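Local coordinates for HP1028 (Helicobacter pylori, PDB 4INN), which belongs to the lipocalin family and probably binds small, largely apolar molecules in the cavity of its beta-barrel, at residues 95-100 and 122-127; 37-42 and 52-57; 131-136 and 151-156; 63-68 and 166-171. The protein carries 1 engineered substitution. All blocks are in the same frame, centred on the assembly; numbering follows the deposited sequence.

Contact 1 of 4, residues 95-100 and 122-127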
loop_
_atom_site.group_PDB
_atom_site.type_symbol
_atom_site.label_atom_id
_atom_site.label_comp_id
_atom_site.label_asym_id
_atom_site.label_seq_id
_atom_site.Cartn_x
_atom_site.Cartn_y
_atom_site.Cartn_z
ATOM N N VAL A 95 -0.103 1.430 -8.412
ATOM C CA VAL A 95 -1.102 1.575 -7.396
ATOM C C VAL A 95 -1.792 0.273 -7.117
ATOM O O VAL A 95 -2.446 -0.290 -7.991
ATOM C CB VAL A 95 -2.162 2.579 -7.826
ATOM C CG1 VAL A 95 -3.353 2.531 -6.887
ATOM C CG2 VAL A 95 -1.560 3.972 -7.890
ATOM N N PHE A 96 -1.657 -0.195 -5.881
ATOM C CA PHE A 96 -2.376 -1.391 -5.430
ATOM C C PHE A 96 -3.472 -1.050 -4.430
ATOM O O PHE A 96 -4.336 -1.889 -4.164
ATOM C CB PHE A 96 -1.409 -2.417 -4.837
ATOM C CG PHE A 96 -0.836 -2.026 -3.510
ATOM C CD1 PHE A 96 -1.453 -2.411 -2.344
ATOM C CD2 PHE A 96 0.328 -1.291 -3.445
ATOM C CE1 PHE A 96 -0.959 -2.044 -1.135
ATOM C CE2 PHE A 96 0.850 -0.907 -2.218
ATOM C CZ PHE A 96 0.194 -1.282 -1.053
ATOM N N LEU A 97 -3.445 0.165 -3.877
ATOM C CA LEU A 97 -4.447 0.586 -2.896
ATOM C C LEU A 97 -5.040 1.898 -3.346
ATOM O O LEU A 97 -4.323 2.804 -3.712
ATOM C CB LEU A 97 -3.815 0.724 -1.513
ATOM C CG LEU A 97 -4.581 1.289 -0.307
ATOM C CD1 LEU A 97 -6.035 0.878 -0.261
ATOM C CD2 LEU A 97 -3.942 0.778 0.964
ATOM N N SER A 98 -6.356 1.986 -3.323
ATOM C CA SER A 98 -7.056 3.181 -3.744
ATOM C C SER A 98 -8.309 3.407 -2.921
ATOM O O SER A 98 -8.798 2.495 -2.259
ATOM C CB SER A 98 -7.426 3.067 -5.222
ATOM O OG SER A 98 -7.603 1.716 -5.568
ATOM N N ASP A 99 -8.750 4.668 -2.944
ATOM C CA ASP A 99 -10.057 5.139 -2.505
ATOM C C ASP A 99 -10.229 5.224 -1.006
ATOM O O ASP A 99 -11.357 5.244 -0.509
ATOM C CB ASP A 99 -11.203 4.346 -3.175
ATOM C CG ASP A 99 -11.339 4.631 -4.703
ATOM O OD1 ASP A 99 -10.843 5.676 -5.244
ATOM O OD2 ASP A 99 -11.957 3.770 -5.370
ATOM N N LEU A 100 -9.130 5.336 -0.271
ATOM C CA LEU A 100 -9.225 5.493 1.202
ATOM C C LEU A 100 -9.678 6.891 1.558
ATOM O O LEU A 100 -9.070 7.849 1.116
ATOM C CB LEU A 100 -7.893 5.236 1.905
ATOM C CG LEU A 100 -7.631 3.855 2.486
ATOM C CD1 LEU A 100 -6.260 3.884 3.123
ATOM C CD2 LEU A 100 -8.666 3.446 3.507
ATOM N N TYR A 122 -8.997 -6.757 -1.941
ATOM C CA TYR A 122 -9.509 -6.847 -0.583
ATOM C C TYR A 122 -9.966 -5.478 -0.155
ATOM O O TYR A 122 -9.378 -4.502 -0.553
ATOM C CB TYR A 122 -8.416 -7.261 0.388
ATOM C CG TYR A 122 -7.844 -8.608 0.153
ATOM C CD1 TYR A 122 -8.119 -9.661 1.011
ATOM C CD2 TYR A 122 -6.995 -8.839 -0.928
ATOM C CE1 TYR A 122 -7.580 -10.909 0.793
ATOM C CE2 TYR A 122 -6.446 -10.092 -1.146
ATOM C CZ TYR A 122 -6.746 -11.111 -0.288
ATOM O OH TYR A 122 -6.184 -12.331 -0.510
ATOM N N TYR A 123 -10.986 -5.413 0.694
ATOM C CA TYR A 123 -11.399 -4.158 1.286
ATOM C C TYR A 123 -10.411 -3.806 2.389
ATOM O O TYR A 123 -9.974 -4.682 3.120
ATOM C CB TYR A 123 -12.799 -4.278 1.858
ATOM C CG TYR A 123 -13.838 -4.642 0.843
ATOM C CD1 TYR A 123 -14.461 -3.646 0.070
ATOM C CD2 TYR A 123 -14.226 -5.977 0.647
ATOM C CE1 TYR A 123 -15.430 -3.974 -0.872
ATOM C CE2 TYR A 123 -15.208 -6.306 -0.274
ATOM C CZ TYR A 123 -15.797 -5.296 -1.034
ATOM O OH TYR A 123 -16.773 -5.592 -1.962
ATOM N N VAL A 124 -10.056 -2.528 2.488
ATOM C CA VAL A 124 -9.039 -2.074 3.426
ATOM C C VAL A 124 -9.562 -0.923 4.283
ATOM O O VAL A 124 -10.211 0.010 3.753
ATOM C CB VAL A 124 -7.753 -1.641 2.668
ATOM C CG1 VAL A 124 -6.782 -0.900 3.576
ATOM C CG2 VAL A 124 -7.053 -2.869 2.060
ATOM N N ARG A 125 -9.305 -1.003 5.598
ATOM C CA ARG A 125 -9.398 0.183 6.477
ATOM C C ARG A 125 -8.114 0.348 7.313
ATOM O O ARG A 125 -7.351 -0.582 7.459
ATOM C CB ARG A 125 -10.676 0.241 7.332
ATOM C CG ARG A 125 -10.915 -0.926 8.264
ATOM C CD ARG A 125 -12.161 -0.666 9.073
ATOM N NE ARG A 125 -12.681 -1.847 9.762
ATOM C CZ ARG A 125 -12.220 -2.378 10.902
ATOM N NH1 ARG A 125 -11.157 -1.881 11.519
ATOM N NH2 ARG A 125 -12.815 -3.456 11.420
ATOM N N VAL A 126 -7.868 1.572 7.774
ATOM C CA VAL A 126 -6.631 1.909 8.420
ATOM C C VAL A 126 -6.888 2.835 9.613
ATOM O O VAL A 126 -7.666 3.783 9.529
ATOM C CB VAL A 126 -5.630 2.604 7.454
ATOM C CG1 VAL A 126 -4.363 2.982 8.209
ATOM C CG2 VAL A 126 -5.262 1.704 6.285
ATOM N N ALA A 127 -6.208 2.512 10.712
ATOM C CA ALA A 127 -6.136 3.357 11.894
ATOM C C ALA A 127 -4.655 3.709 12.074
ATOM O O ALA A 127 -3.814 2.824 12.033
ATOM C CB ALA A 127 -6.665 2.590 13.108
#
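Leu100 and Val126 touch through methyl groups inside the barrel, although their strands are not partners in the sheet. Leu100 CB points toward residues 122-127, and CG lies nearer still. There the side chain forks. CD1 reaches CG2 of Val126 at 4.0 Å, the two side chains crossing at about a right angle; that methyl of Val126 stands anti to the carbonyl carbon, beside the backbone N, which brings it to the leucine. CD2 takes the other direction and lies 3.8 Å from Val124 O, over the backbone just before Arg125. A branched leucine suits this place because one methyl can meet a side chain while the other lies against the main chain. Val124 and Val126, both buried, turn their short beta-branched groups inward, as fits the inner wall of a barrel. Leu97 adds a looser touch, its CD2 lying 4.2 Å from Val124 CG1. No hydrogen bond crosses this contact, so apolar packing carries it.

The axes of the two segments pass 8.4 Å apart at 61° to each other, a consequence of the twist and coiling of the barrel. Phe96 and Leu97 both face Ala64 of strand 61-69, a classic beta bulge. Strand 107-115 lies between the two segments in the sheet. From strand 134-139, Phe136 packs against Leu97, Val124 and Val126 alike, while Phe55 of strand 51-58 reaches Leu97 and Leu100.

Contact 2 of 4, residues 37-42 and 52-57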
loop_
_atom_site.group_PDB
_atom_site.type_symbol
_atom_site.label_atom_id
_atom_site.label_comp_id
_atom_site.label_asym_id
_atom_site.label_seq_id
_atom_site.Cartn_x
_atom_site.Cartn_y
_atom_site.Cartn_z
ATOM N N PRO A 37 0.131 10.300 4.312
ATOM C CA PRO A 37 1.200 10.233 3.307
ATOM C C PRO A 37 2.584 10.054 3.925
ATOM O O PRO A 37 2.934 10.711 4.896
ATOM C CB PRO A 37 1.086 11.579 2.555
ATOM C CG PRO A 37 -0.360 11.943 2.662
ATOM C CD PRO A 37 -0.816 11.409 4.021
ATOM N N GLY A 38 3.354 9.161 3.335
ATOM C CA GLY A 38 4.565 8.686 3.921
ATOM C C GLY A 38 4.941 7.321 3.368
ATOM O O GLY A 38 4.256 6.749 2.552
ATOM N N ILE A 39 6.077 6.831 3.811
ATOM C CA ILE A 39 6.554 5.544 3.446
ATOM C C ILE A 39 6.488 4.618 4.688
ATOM O O ILE A 39 6.774 5.032 5.841
ATOM C CB ILE A 39 7.932 5.694 2.853
ATOM C CG1 ILE A 39 7.790 6.394 1.509
ATOM C CG2 ILE A 39 8.546 4.336 2.629
ATOM C CD1 ILE A 39 9.086 6.802 0.830
ATOM N N TYR A 40 6.046 3.392 4.457
ATOM C CA TYR A 40 5.864 2.447 5.531
ATOM C C TYR A 40 6.480 1.138 5.130
ATOM O O TYR A 40 6.763 0.888 3.962
ATOM C CB TYR A 40 4.370 2.228 5.832
ATOM C CG TYR A 40 3.638 3.466 6.224
ATOM C CD1 TYR A 40 3.389 3.765 7.555
ATOM C CD2 TYR A 40 3.242 4.366 5.268
ATOM C CE1 TYR A 40 2.746 4.953 7.904
ATOM C CE2 TYR A 40 2.602 5.546 5.605
ATOM C CZ TYR A 40 2.343 5.829 6.912
ATOM O OH TYR A 40 1.698 6.992 7.192
ATOM N N GLN A 41 6.710 0.301 6.111
ATOM C CA GLN A 41 7.246 -1.033 5.844
ATOM C C GLN A 41 6.187 -2.021 6.257
ATOM O O GLN A 41 5.796 -2.048 7.413
ATOM C CB GLN A 41 8.545 -1.279 6.635
ATOM C CG GLN A 41 9.127 -2.663 6.362
ATOM C CD GLN A 41 10.311 -3.029 7.246
ATOM O OE1 GLN A 41 10.974 -2.170 7.825
ATOM N NE2 GLN A 41 10.608 -4.336 7.305
ATOM N N THR A 42 5.731 -2.827 5.318
ATOM C CA THR A 42 4.668 -3.779 5.593
ATOM C C THR A 42 5.162 -4.962 6.422
ATOM O O THR A 42 6.358 -5.120 6.684
ATOM C CB THR A 42 4.067 -4.335 4.302
ATOM O OG1 THR A 42 5.021 -5.209 3.696
ATOM C CG2 THR A 42 3.672 -3.208 3.335
ATOM N N PHE A 52 8.324 -2.136 1.086
ATOM C CA PHE A 52 8.232 -0.715 1.385
ATOM C C PHE A 52 7.194 -0.172 0.414
ATOM O O PHE A 52 7.251 -0.456 -0.808
ATOM C CB PHE A 52 9.564 0.006 1.192
ATOM C CG PHE A 52 10.693 -0.479 2.100
ATOM C CD1 PHE A 52 10.657 -0.246 3.493
ATOM C CD2 PHE A 52 11.831 -1.098 1.553
ATOM C CE1 PHE A 52 11.711 -0.659 4.302
ATOM C CE2 PHE A 52 12.894 -1.495 2.359
ATOM C CZ PHE A 52 12.836 -1.282 3.729
ATOM N N VAL A 53 6.244 0.578 0.967
ATOM C CA VAL A 53 5.175 1.188 0.207
ATOM C C VAL A 53 4.986 2.646 0.542
ATOM O O VAL A 53 5.216 3.027 1.666
ATOM C CB VAL A 53 3.837 0.519 0.503
ATOM C CG1 VAL A 53 3.912 -0.959 0.149
ATOM C CG2 VAL A 53 3.447 0.713 1.956
ATOM N N GLU A 54 4.548 3.437 -0.442
ATOM C CA GLU A 54 4.229 4.842 -0.240
ATOM C C GLU A 54 2.758 5.178 -0.365
ATOM O O GLU A 54 2.153 4.894 -1.379
ATOM C CB GLU A 54 4.986 5.724 -1.232
ATOM C CG GLU A 54 4.661 7.214 -1.078
ATOM C CD GLU A 54 5.676 8.134 -1.723
ATOM O OE1 GLU A 54 6.577 7.638 -2.452
ATOM O OE2 GLU A 54 5.584 9.368 -1.507
ATOM N N PHE A 55 2.209 5.838 0.649
ATOM C CA PHE A 55 0.837 6.352 0.601
ATOM C C PHE A 55 0.879 7.805 0.097
ATOM O O PHE A 55 1.787 8.548 0.465
ATOM C CB PHE A 55 0.167 6.303 1.984
ATOM C CG PHE A 55 -0.338 4.954 2.391
ATOM C CD1 PHE A 55 -1.691 4.670 2.374
ATOM C CD2 PHE A 55 0.522 3.988 2.872
ATOM C CE1 PHE A 55 -2.190 3.441 2.781
ATOM C CE2 PHE A 55 0.047 2.751 3.272
ATOM C CZ PHE A 55 -1.320 2.480 3.235
ATOM N N PHE A 56 -0.094 8.207 -0.717
ATOM C CA PHE A 56 -0.229 9.611 -1.148
ATOM C C PHE A 56 -1.701 10.006 -1.308
ATOM O O PHE A 56 -2.535 9.110 -1.420
ATOM C CB PHE A 56 0.553 9.851 -2.457
ATOM C CG PHE A 56 0.016 9.100 -3.664
ATOM C CD1 PHE A 56 -0.764 9.730 -4.597
ATOM C CD2 PHE A 56 0.338 7.768 -3.880
ATOM C CE1 PHE A 56 -1.239 9.034 -5.720
ATOM C CE2 PHE A 56 -0.140 7.064 -4.990
ATOM C CZ PHE A 56 -0.916 7.705 -5.923
ATOM N N GLU A 57 -2.039 11.309 -1.264
ATOM C CA GLU A 57 -3.444 11.740 -1.541
ATOM C C GLU A 57 -3.617 12.271 -2.939
ATOM O O GLU A 57 -2.700 12.783 -3.533
ATOM C CB GLU A 57 -4.031 12.742 -0.506
ATOM C CG GLU A 57 -3.739 14.236 -0.674
ATOM C CD GLU A 57 -4.405 14.973 -1.877
ATOM O OE1 GLU A 57 -5.659 14.964 -2.061
ATOM O OE2 GLU A 57 -3.642 15.634 -2.647
#
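Backbone hydrogen bonds join Tyr40 to Val53 and Gly38 to Phe55. Tyr40 N donates to Val53 O over 2.9 Å, nearly straight at 165°, and Val53 N returns a bond to Tyr40 O at 3.1 Å. Phe55 N likewise reaches Gly38 O at 2.9 Å, whereas the return bond from Gly38 N to Phe55 O is long and weak. Gly38 is extended with a positive phi (157°), a shape that glycine adopts easily. Pairs Ile39–Glu54 and Gln41–Phe52 are the non-hydrogen-bonded ones of this antiparallel hairpin, which opens the eight-stranded lipocalin barrel.

The side chains of Tyr40, Val53 and Phe55 share the inner face. Tyr40 CD2 lies 3.6 Å from Phe55 CD2, the ring planes steeply inclined. Tyr40 OH is bonded to Leu36 O, so the tyrosine packs with its ring while its polar end has a backbone partner. On the outer face, CG1 of Ile39 rests 4.0 Å from CB of Glu54, whose carboxylate forms a salt bridge with Arg167. Gln41, with CG anti to the backbone N (chi1 -180°), extends along the Phe52 ring, Gln41 CG lying 3.9 Å from Phe52 CE1, and its NE2 bonds Ser50 OG. At the hairpin end, Thr42 CG2 touches Val53 CG1.

Contact 3 of 4, residues 131-136 and 151-156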
loop_
_atom_site.group_PDB
_atom_site.type_symbol
_atom_site.label_atom_id
_atom_site.label_comp_id
_atom_site.label_asym_id
_atom_site.label_seq_id
_atom_site.Cartn_x
_atom_site.Cartn_y
_atom_site.Cartn_z
ATOM N N ASN A 131 2.727 7.631 16.854
ATOM C CA ASN A 131 4.073 7.608 16.222
ATOM C C ASN A 131 4.064 7.487 14.673
ATOM O O ASN A 131 5.140 7.495 14.030
ATOM C CB ASN A 131 4.935 6.488 16.799
ATOM C CG ASN A 131 4.462 5.111 16.378
ATOM O OD1 ASN A 131 3.323 4.927 15.982
ATOM N ND2 ASN A 131 5.337 4.135 16.482
ATOM N N GLY A 132 2.857 7.367 14.101
ATOM C CA GLY A 132 2.654 7.323 12.659
ATOM C C GLY A 132 2.386 5.934 12.100
ATOM O O GLY A 132 1.978 5.818 10.966
ATOM N N ASP A 133 2.614 4.888 12.894
ATOM C CA ASP A 133 2.504 3.499 12.417
ATOM C C ASP A 133 1.061 3.208 12.074
ATOM O O ASP A 133 0.176 3.867 12.583
ATOM C CB ASP A 133 2.974 2.510 13.475
ATOM C CG ASP A 133 4.493 2.418 13.575
ATOM O OD1 ASP A 133 4.993 1.499 14.303
ATOM O OD2 ASP A 133 5.197 3.239 12.928
ATOM N N LEU A 134 0.831 2.246 11.185
ATOM C CA LEU A 134 -0.513 1.930 10.771
ATOM C C LEU A 134 -0.908 0.585 11.306
ATOM O O LEU A 134 -0.093 -0.334 11.371
ATOM C CB LEU A 134 -0.647 1.901 9.251
ATOM C CG LEU A 134 -0.141 3.071 8.419
ATOM C CD1 LEU A 134 -0.512 2.810 6.959
ATOM C CD2 LEU A 134 -0.676 4.429 8.846
ATOM N N GLU A 135 -2.165 0.493 11.709
ATOM C CA GLU A 135 -2.841 -0.772 11.893
ATOM C C GLU A 135 -3.691 -0.960 10.652
ATOM O O GLU A 135 -4.692 -0.284 10.491
ATOM C CB GLU A 135 -3.710 -0.760 13.135
ATOM C CG GLU A 135 -2.969 -0.293 14.366
ATOM C CD GLU A 135 -3.618 -0.800 15.632
ATOM O OE1 GLU A 135 -4.770 -0.392 15.957
ATOM O OE2 GLU A 135 -2.968 -1.639 16.294
ATOM N N PHE A 136 -3.272 -1.879 9.787
ATOM C CA PHE A 136 -3.794 -1.992 8.437
ATOM C C PHE A 136 -4.659 -3.243 8.349
ATOM O O PHE A 136 -4.141 -4.369 8.458
ATOM C CB PHE A 136 -2.611 -2.074 7.477
ATOM C CG PHE A 136 -2.989 -2.263 6.055
ATOM C CD1 PHE A 136 -3.044 -1.188 5.202
ATOM C CD2 PHE A 136 -3.253 -3.536 5.549
ATOM C CE1 PHE A 136 -3.384 -1.355 3.879
ATOM C CE2 PHE A 136 -3.593 -3.707 4.216
ATOM C CZ PHE A 136 -3.657 -2.616 3.388
ATOM N N THR A 151 0.549 -4.683 11.305
ATOM C CA THR A 151 1.120 -3.379 11.593
ATOM C C THR A 151 2.276 -2.973 10.664
ATOM O O THR A 151 3.248 -3.683 10.499
ATOM C CB THR A 151 1.299 -3.081 13.105
ATOM O OG1 THR A 151 2.581 -2.498 13.343
ATOM C CG2 THR A 151 1.107 -4.284 13.939
ATOM N N TRP A 152 2.107 -1.809 10.048
ATOM C CA TRP A 152 3.017 -1.258 9.051
ATOM C C TRP A 152 3.773 -0.093 9.698
ATOM O O TRP A 152 3.133 0.881 10.100
ATOM C CB TRP A 152 2.202 -0.729 7.869
ATOM C CG TRP A 152 1.598 -1.795 7.024
ATOM C CD1 TRP A 152 1.390 -3.080 7.371
ATOM C CD2 TRP A 152 1.112 -1.657 5.693
ATOM N NE1 TRP A 152 0.835 -3.775 6.339
ATOM C CE2 TRP A 152 0.642 -2.923 5.291
ATOM C CE3 TRP A 152 1.055 -0.591 4.786
ATOM C CZ2 TRP A 152 0.109 -3.169 4.028
ATOM C CZ3 TRP A 152 0.522 -0.825 3.520
ATOM C CH2 TRP A 152 0.057 -2.115 3.149
ATOM N N LYS A 153 5.099 -0.212 9.829
ATOM C CA LYS A 153 5.884 0.804 10.498
ATOM C C LYS A 153 6.089 1.991 9.593
ATOM O O LYS A 153 6.452 1.832 8.439
ATOM C CB LYS A 153 7.283 0.299 10.885
ATOM C CG LYS A 153 7.410 -0.307 12.277
ATOM C CD LYS A 153 7.654 -1.819 12.215
ATOM C CE LYS A 153 9.125 -2.153 11.951
ATOM N NZ LYS A 153 9.391 -2.981 10.719
ATOM N N ARG A 154 5.918 3.189 10.142
ATOM C CA ARG A 154 6.290 4.388 9.440
ATOM C C ARG A 154 7.792 4.586 9.445
ATOM O O ARG A 154 8.429 4.435 10.470
ATOM C CB ARG A 154 5.636 5.605 10.060
ATOM C CG ARG A 154 5.580 6.706 9.033
ATOM C CD ARG A 154 5.283 8.016 9.656
ATOM N NE ARG A 154 5.514 9.077 8.693
ATOM C CZ ARG A 154 4.622 9.532 7.836
ATOM N NH1 ARG A 154 3.404 9.006 7.772
ATOM N NH2 ARG A 154 4.962 10.511 7.025
ATOM N N LEU A 155 8.359 4.940 8.301
ATOM C CA LEU A 155 9.763 5.295 8.232
ATOM C C LEU A 155 9.952 6.794 8.373
ATOM O O LEU A 155 9.155 7.594 7.884
ATOM C CB LEU A 155 10.342 4.874 6.903
ATOM C CG LEU A 155 10.912 3.473 6.823
ATOM C CD1 LEU A 155 10.032 2.435 7.437
ATOM C CD2 LEU A 155 11.191 3.186 5.354
ATOM N N SER A 156 10.999 7.166 9.073
ATOM C CA SER A 156 11.415 8.548 9.171
ATOM C C SER A 156 12.171 8.913 7.883
ATOM O O SER A 156 12.600 8.029 7.141
ATOM C CB SER A 156 12.341 8.708 10.375
ATOM O OG SER A 156 13.552 8.002 10.131
#
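With CG anti to the backbone N (chi1 177°), Phe136 lays its ring on the indole of Trp152, whose own CG is turned beside its backbone N (chi1 -72°). The rings stack face to face, their planes 10° apart and the centroid of the Phe136 ring 4.0 Å from that of the six-membered ring of Trp152. Phe136 CB sits over the five-membered ring, 3.9 Å from its centroid, as a CH-pi contact. Large flat residues suit this inner face, where Phe136 also comes about 5 Å from a bound polyethylene glycol molecule, which probably came from the crystallisation liquor but may mark the binding cavity.

The strands form the last hairpin of the lipocalin barrel. Leu134 N donates to Trp152 O at 2.9 Å, and Trp152 N answers to Leu134 O at 3.0 Å. Beyond this pair, a side chain replaces the backbone as acceptor: Asp133 OD2 takes the N-H of Arg154 at 2.9 Å, approached from above the carboxylate plane. In an Asx turn, Asn131 OD1 accepts from Asp133 N at 3.2 Å. Gly132, at a positive phi, permits that bend and leaves space for the aliphatic part of Arg154, whose NH2 bonds Pro37 O. The aliphatic Lys153 CG lies beside Asp133 OD1.

Contact 4 of 4, residues 63-68 and 166-171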
loop_
_atom_site.group_PDB
_atom_site.type_symbol
_atom_site.label_atom_id
_atom_site.label_comp_id
_atom_site.label_asym_id
_atom_site.label_seq_id
_atom_site.Cartn_x
_atom_site.Cartn_y
_atom_site.Cartn_z
ATOM N N TYR A 63 -4.114 6.802 -1.529
ATOM C CA TYR A 63 -3.749 5.706 -2.392
ATOM C C TYR A 63 -2.384 5.191 -1.936
ATOM O O TYR A 63 -1.712 5.879 -1.201
ATOM C CB TYR A 63 -3.622 6.207 -3.836
ATOM C CG TYR A 63 -4.865 6.790 -4.435
ATOM C CD1 TYR A 63 -5.658 6.043 -5.290
ATOM C CD2 TYR A 63 -5.249 8.102 -4.150
ATOM C CE1 TYR A 63 -6.811 6.565 -5.836
ATOM C CE2 TYR A 63 -6.394 8.638 -4.689
ATOM C CZ TYR A 63 -7.163 7.866 -5.529
ATOM O OH TYR A 63 -8.302 8.403 -6.051
ATOM N N ALA A 64 -1.963 4.012 -2.406
ATOM C CA ALA A 64 -0.599 3.543 -2.182
ATOM C C ALA A 64 -0.032 2.734 -3.356
ATOM O O ALA A 64 -0.787 2.039 -4.067
ATOM C CB ALA A 64 -0.532 2.708 -0.911
ATOM N N TYR A 65 1.296 2.812 -3.534
ATOM C CA TYR A 65 2.006 1.997 -4.537
ATOM C C TYR A 65 3.238 1.363 -3.883
ATOM O O TYR A 65 3.643 1.779 -2.808
ATOM C CB TYR A 65 2.407 2.839 -5.759
ATOM C CG TYR A 65 3.546 3.806 -5.486
ATOM C CD1 TYR A 65 4.863 3.402 -5.606
ATOM C CD2 TYR A 65 3.299 5.111 -5.109
ATOM C CE1 TYR A 65 5.904 4.267 -5.360
ATOM C CE2 TYR A 65 4.353 5.988 -4.844
ATOM C CZ TYR A 65 5.650 5.553 -4.954
ATOM O OH TYR A 65 6.684 6.406 -4.676
ATOM N N GLY A 66 3.814 0.336 -4.500
ATOM C CA GLY A 66 4.938 -0.389 -3.893
ATOM C C GLY A 66 6.259 0.147 -4.414
ATOM O O GLY A 66 6.371 0.475 -5.574
ATOM N N ILE A 67 7.261 0.244 -3.556
ATOM C CA ILE A 67 8.545 0.774 -3.956
ATOM C C ILE A 67 9.500 -0.384 -4.242
ATOM O O ILE A 67 9.971 -0.540 -5.357
ATOM C CB ILE A 67 9.086 1.719 -2.864
ATOM C CG1 ILE A 67 8.268 3.010 -2.862
ATOM C CG2 ILE A 67 10.579 1.999 -3.049
ATOM C CD1 ILE A 67 8.543 3.865 -1.663
ATOM N N SER A 68 9.759 -1.199 -3.226
ATOM C CA SER A 68 10.583 -2.408 -3.358
ATOM C C SER A 68 10.356 -3.308 -2.151
ATOM O O SER A 68 9.776 -2.893 -1.144
ATOM C CB SER A 68 12.073 -2.072 -3.463
ATOM O OG SER A 68 12.504 -1.287 -2.346
ATOM N N LYS A 166 13.788 4.649 -3.602
ATOM C CA LYS A 166 13.328 5.456 -4.710
ATOM C C LYS A 166 11.870 5.907 -4.559
ATOM O O LYS A 166 10.951 5.085 -4.475
ATOM C CB LYS A 166 13.430 4.643 -5.971
ATOM C CG LYS A 166 13.220 5.468 -7.224
ATOM C CD LYS A 166 12.387 4.741 -8.231
ATOM C CE LYS A 166 13.091 4.626 -9.542
ATOM N NZ LYS A 166 12.467 5.458 -10.572
ATOM N N ARG A 167 11.675 7.218 -4.535
ATOM C CA ARG A 167 10.354 7.831 -4.582
ATOM C C ARG A 167 10.007 8.122 -6.057
ATOM O O ARG A 167 10.620 8.957 -6.709
ATOM C CB ARG A 167 10.298 9.097 -3.707
ATOM C CG ARG A 167 10.256 8.832 -2.191
ATOM C CD ARG A 167 9.090 9.546 -1.516
ATOM N NE ARG A 167 9.380 10.966 -1.339
ATOM C CZ ARG A 167 8.475 11.959 -1.349
ATOM N NH1 ARG A 167 7.181 11.705 -1.529
ATOM N NH2 ARG A 167 8.877 13.229 -1.183
ATOM N N PHE A 168 9.004 7.396 -6.551
ATOM C CA PHE A 168 8.551 7.432 -7.944
ATOM C C PHE A 168 7.776 8.699 -8.183
ATOM O O PHE A 168 7.099 9.175 -7.294
ATOM C CB PHE A 168 7.627 6.225 -8.235
ATOM C CG PHE A 168 8.339 4.904 -8.308
ATOM C CD1 PHE A 168 8.896 4.335 -7.193
ATOM C CD2 PHE A 168 8.421 4.205 -9.512
ATOM C CE1 PHE A 168 9.545 3.086 -7.275
ATOM C CE2 PHE A 168 9.071 2.977 -9.608
ATOM C CZ PHE A 168 9.640 2.414 -8.494
ATOM N N ASN A 169 7.813 9.245 -9.386
ATOM C CA ASN A 169 6.967 10.413 -9.585
ATOM C C ASN A 169 5.497 10.009 -9.698
ATOM O O ASN A 169 5.136 8.917 -10.194
ATOM C CB ASN A 169 7.441 11.345 -10.713
ATOM C CG ASN A 169 6.697 11.149 -11.977
ATOM O OD1 ASN A 169 6.527 10.029 -12.397
ATOM N ND2 ASN A 169 6.313 12.219 -12.621
ATOM N N LEU A 170 4.668 10.902 -9.196
ATOM C CA LEU A 170 3.319 10.562 -8.812
ATOM C C LEU A 170 2.331 10.763 -9.898
ATOM O O LEU A 170 1.324 10.094 -9.905
ATOM C CB LEU A 170 2.909 11.352 -7.582
ATOM C CG LEU A 170 3.685 10.907 -6.338
ATOM C CD1 LEU A 170 3.297 11.808 -5.182
ATOM C CD2 LEU A 170 3.442 9.450 -5.984
ATOM N N ASP A 171 2.611 11.657 -10.837
ATOM C CA ASP A 171 1.773 11.778 -12.036
ATOM C C ASP A 171 1.811 10.470 -12.820
ATOM O O ASP A 171 0.801 9.975 -13.272
ATOM C CB ASP A 171 2.237 12.946 -12.917
ATOM C CG ASP A 171 1.858 14.323 -12.336
ATOM O OD1 ASP A 171 1.476 14.450 -11.122
ATOM O OD2 ASP A 171 1.945 15.299 -13.122
HETATM O O HOH W 1 7.029 9.462 -4.598
#
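Ile67 and Lys166 mark the closest backbone approach, their CA atoms 6.7 Å apart, as the irregular residues 166-169, leading into helix 170-174, pass over strand 61-69 without joining the sheet. Ile67 rests its CG2 3.4 Å from Lys166 O, its branched, apolar side chain lying against the main chain there. Tyr65 projects outward, its CG set between backbone N and carbonyl carbon (chi1 72°), and meets both Phe168 and Leu170. Its CE1 lies 3.5 Å from CD1 of Phe168, the two ring planes inclined at 71°. Leu170, at the start of the helix, adds CD2 3.8 Å from CE2 of the same tyrosine.

An extended C-terminal segment with a helix thus lies against the outside of the barrel, reminiscent of the C-terminal helix of many lipocalins. Tyrosine suits this boundary: its ring packs while Tyr65 OH lies 3.1 Å from a water that donates to Phe168 O at 2.7 Å. A weak, doubtful bond to Glu54 OE1 would compete for the same hydroxyl proton.

Overall arrangement
From the N terminus, contact 2 comes first, closing the short connection between strands 38-41 and 51-58. Residues 63-68 follow and wait almost a hundred residues for 166-171, so contact 4 closes the longest loop. Contacts 1 and 3 lie in series within it: contact 1 reaches across strand 107-115, and contact 3 closes the final hairpin. None of the loops cross. The barrel is sealed where contacts 2 and 3 meet, through backbone pairing of Ile39 with Leu155 and Gln41 with Lys153. Phe136 links contacts 1 and 3 in the interior, while contact 4 ties the C-terminal segment to the outer wall beside contact 2.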